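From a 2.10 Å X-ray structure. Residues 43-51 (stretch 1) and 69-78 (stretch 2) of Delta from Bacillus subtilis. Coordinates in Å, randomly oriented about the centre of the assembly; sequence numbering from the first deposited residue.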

# COMPACT_ATOMS: atom_id res chain seq x y z
N GLU A 43 1.10 19.08 23.29
CA GLU A 43 1.38 19.38 24.70
C GLU A 43 0.65 18.44 25.66
O GLU A 43 1.06 18.29 26.81
CB GLU A 43 1.04 20.84 25.03
N THR A 44 -0.42 17.80 25.18
CA THR A 44 -1.21 16.90 26.01
C THR A 44 -1.35 15.49 25.40
O THR A 44 -2.21 14.71 25.82
CB THR A 44 -2.62 17.49 26.29
OG1 THR A 44 -3.24 17.89 25.06
CG2 THR A 44 -2.52 18.69 27.24
N LYS A 45 -0.51 15.17 24.42
CA LYS A 45 -0.66 13.92 23.67
C LYS A 45 -0.47 12.68 24.55
O LYS A 45 -1.06 11.62 24.30
CB LYS A 45 0.26 13.89 22.45
CG LYS A 45 1.48 12.98 22.59
CD LYS A 45 2.44 13.15 21.40
CE LYS A 45 2.35 12.01 20.38
N ASP A 46 0.34 12.82 25.60
CA ASP A 46 0.53 11.72 26.55
C ASP A 46 -0.77 11.37 27.28
O ASP A 46 -0.95 10.24 27.75
CB ASP A 46 1.59 12.08 27.59
CG ASP A 46 2.88 12.55 26.96
OD1 ASP A 46 3.28 11.99 25.91
OD2 ASP A 46 3.49 13.49 27.50
N PHE A 47 -1.66 12.36 27.39
CA PHE A 47 -2.86 12.21 28.20
C PHE A 47 -4.10 11.96 27.35
O PHE A 47 -5.04 11.32 27.81
CB PHE A 47 -3.07 13.46 29.05
CG PHE A 47 -1.81 13.97 29.68
CD1 PHE A 47 -1.06 13.16 30.51
CD2 PHE A 47 -1.38 15.26 29.43
CE1 PHE A 47 0.11 13.63 31.08
CE2 PHE A 47 -0.21 15.73 30.00
CZ PHE A 47 0.53 14.91 30.82
N ASN A 48 -4.09 12.46 26.12
CA ASN A 48 -5.32 12.48 25.32
C ASN A 48 -5.24 11.60 24.07
O ASN A 48 -6.11 11.66 23.19
CB ASN A 48 -5.68 13.92 24.96
CG ASN A 48 -6.07 14.74 26.17
OD1 ASN A 48 -6.86 14.30 27.00
ND2 ASN A 48 -5.51 15.94 26.29
N LEU A 49 -4.21 10.77 24.01
CA LEU A 49 -4.08 9.84 22.90
C LEU A 49 -3.80 8.46 23.44
O LEU A 49 -2.94 8.29 24.30
CB LEU A 49 -2.95 10.28 21.97
CG LEU A 49 -2.59 9.31 20.84
CD1 LEU A 49 -3.81 8.91 20.02
CD2 LEU A 49 -1.52 9.92 19.96
N SER A 50 -4.54 7.46 22.97
CA SER A 50 -4.26 6.08 23.37
C SER A 50 -4.40 5.17 22.17
O SER A 50 -5.33 5.32 21.37
CB SER A 50 -5.22 5.62 24.47
OG SER A 50 -5.43 6.63 25.42
N VAL A 51 -3.47 4.24 22.06
CA VAL A 51 -3.49 3.25 21.00
C VAL A 51 -3.51 1.83 21.58
O VAL A 51 -2.67 1.48 22.42
CB VAL A 51 -2.26 3.38 20.11
CG1 VAL A 51 -2.34 2.38 18.96
CG2 VAL A 51 -2.13 4.80 19.61
N PHE A 69 -12.81 11.71 30.53
CA PHE A 69 -12.75 13.08 30.04
C PHE A 69 -11.37 13.37 29.48
O PHE A 69 -10.37 12.85 29.98
CB PHE A 69 -13.05 14.09 31.15
CG PHE A 69 -14.44 14.00 31.70
CD1 PHE A 69 -15.47 13.47 30.95
CD2 PHE A 69 -14.71 14.45 32.99
CE1 PHE A 69 -16.76 13.39 31.46
CE2 PHE A 69 -15.99 14.37 33.51
CZ PHE A 69 -17.02 13.84 32.74
N PRO A 70 -11.29 14.21 28.44
CA PRO A 70 -9.97 14.67 28.02
C PRO A 70 -9.30 15.44 29.15
O PRO A 70 -9.94 15.99 30.05
CB PRO A 70 -10.28 15.62 26.85
CG PRO A 70 -11.69 15.32 26.45
CD PRO A 70 -12.38 14.86 27.69
N PHE A 71 -7.98 15.47 29.10
CA PHE A 71 -7.24 16.13 30.14
C PHE A 71 -6.63 17.39 29.58
O PHE A 71 -5.75 17.33 28.70
CB PHE A 71 -6.18 15.18 30.72
CG PHE A 71 -5.31 15.80 31.77
CD1 PHE A 71 -5.85 16.24 32.96
CD2 PHE A 71 -3.95 15.94 31.56
CE1 PHE A 71 -5.05 16.81 33.92
CE2 PHE A 71 -3.14 16.51 32.52
CZ PHE A 71 -3.69 16.94 33.70
N MET A 72 -7.09 18.53 30.08
CA MET A 72 -6.62 19.83 29.61
C MET A 72 -6.66 19.89 28.09
O MET A 72 -5.70 20.32 27.44
CB MET A 72 -5.22 20.10 30.13
CG MET A 72 -5.17 20.22 31.65
SD MET A 72 -3.52 20.47 32.31
CE MET A 72 -3.89 20.67 34.05
N GLY A 73 -7.78 19.44 27.54
CA GLY A 73 -7.99 19.41 26.10
C GLY A 73 -9.47 19.30 25.85
O GLY A 73 -10.23 18.99 26.77
N GLU A 74 -9.88 19.54 24.61
CA GLU A 74 -11.30 19.49 24.25
C GLU A 74 -11.71 18.06 23.91
O GLU A 74 -12.84 17.66 24.16
CB GLU A 74 -11.59 20.40 23.05
N ARG A 75 -10.78 17.30 23.35
CA ARG A 75 -11.10 15.96 22.89
C ARG A 75 -9.99 14.98 23.19
O ARG A 75 -8.83 15.35 23.35
CB ARG A 75 -11.37 15.94 21.37
CG ARG A 75 -12.78 16.34 20.96
CD ARG A 75 -13.21 15.53 19.76
NE ARG A 75 -14.35 16.08 19.03
CZ ARG A 75 -14.27 17.08 18.16
NH1 ARG A 75 -13.10 17.67 17.92
NH2 ARG A 75 -15.36 17.51 17.55
N ARG A 76 -10.37 13.71 23.22
CA ARG A 76 -9.48 12.60 23.46
C ARG A 76 -9.52 11.74 22.18
O ARG A 76 -10.52 11.73 21.47
CB ARG A 76 -10.02 11.86 24.68
CG ARG A 76 -9.55 10.47 24.91
CD ARG A 76 -10.26 9.89 26.13
NE ARG A 76 -9.88 10.57 27.37
CZ ARG A 76 -8.62 10.73 27.79
NH1 ARG A 76 -7.61 10.27 27.06
NH2 ARG A 76 -8.37 11.36 28.93
N LEU A 77 -8.42 11.07 21.86
CA LEU A 77 -8.37 10.16 20.72
C LEU A 77 -8.02 8.75 21.17
O LEU A 77 -7.02 8.54 21.84
CB LEU A 77 -7.33 10.63 19.68
CG LEU A 77 -7.15 9.78 18.42
CD1 LEU A 77 -8.48 9.57 17.68
CD2 LEU A 77 -6.14 10.44 17.49
N VAL A 78 -8.86 7.79 20.81
CA VAL A 78 -8.62 6.41 21.21
C VAL A 78 -8.60 5.54 19.97
O VAL A 78 -9.59 5.48 19.23
CB VAL A 78 -9.69 5.88 22.19
CG1 VAL A 78 -9.53 4.37 22.37
CG2 VAL A 78 -9.62 6.61 23.55
O HOH W 1 -4.23 20.31 25.08
O HOH W 2 -7.02 8.60 24.82

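A polar group that leaves solvent must find a partner inside the protein, and where two segments meet the account can be settled atom by atom. The contact between residues 43-51 and 69-78 of Delta is a compact example, burying 534 Å² in total.

The ordered part is a short piece of parallel sheet. Strands 49-51 and 76-78 run only 5° apart, with Leu49 opposite Leu77 and Ser50 opposite Val78. In a parallel ladder one residue bonds through both its amide and its carbonyl to two residues on the neighbouring strand, and Leu77 plays that part here: its N donates to Asn48 O at 2.7 Å, and its O accepts from Ser50 N at 2.9 Å. The same carbonyl oxygens also draw polarised CA-H groups, Arg76 CA lying 3.5 Å from Asn48 O and Leu49 CA 3.4 Å from Leu77 O. The leucines project to one face of the sheet, where Leu49 CD1 and Leu77 CD2 touch at 3.8 Å; Ser50 and Val78 project to the other.

Before the strands, regular pairing gives way to side chains that bond backbone. Asn48 is the clearest case. A carboxamide carries an acceptor and a donor side by side, and so can mimic a peptide edge: OD1 accepts from Phe71 N at 2.7 Å while ND2 donates to Phe71 O at 2.8 Å. Both polar backbone atoms of one loop residue are thus satisfied by a single buried side chain. Nearby Gly73 offers no side chain; an ideal CB there would sit a tight 3.0 Å from Asn48 ND2.

Arg76 spreads its several donors over different acceptors. NH1 donates to Phe47 O at 2.9 Å, the carbonyl lying near the guanidinium plane, and NH2 donates within its own stretch to Phe69 O at 2.7 Å. Asn48 OD1 lies over one guanidinium face, outside the plane in which the N-H bonds point.

Water completes the accounts. One molecule accepts from Thr44 OG1 (2.6 Å) and donates to Met72 O (2.8 Å), joining the stretches where the backbones stand farther apart. A second accepts from Arg76 NH1 at 2.9 Å and donates to Ser50 OG at 2.6 Å and to Leu77 O at 3.0 Å, giving that carbonyl a second donor.

Phe47 and Phe71 add an aromatic pairing: the edge of Phe71 meets the face of Phe47, with planes at 87°, so that weakly positive C-H groups approach the electron-rich ring face.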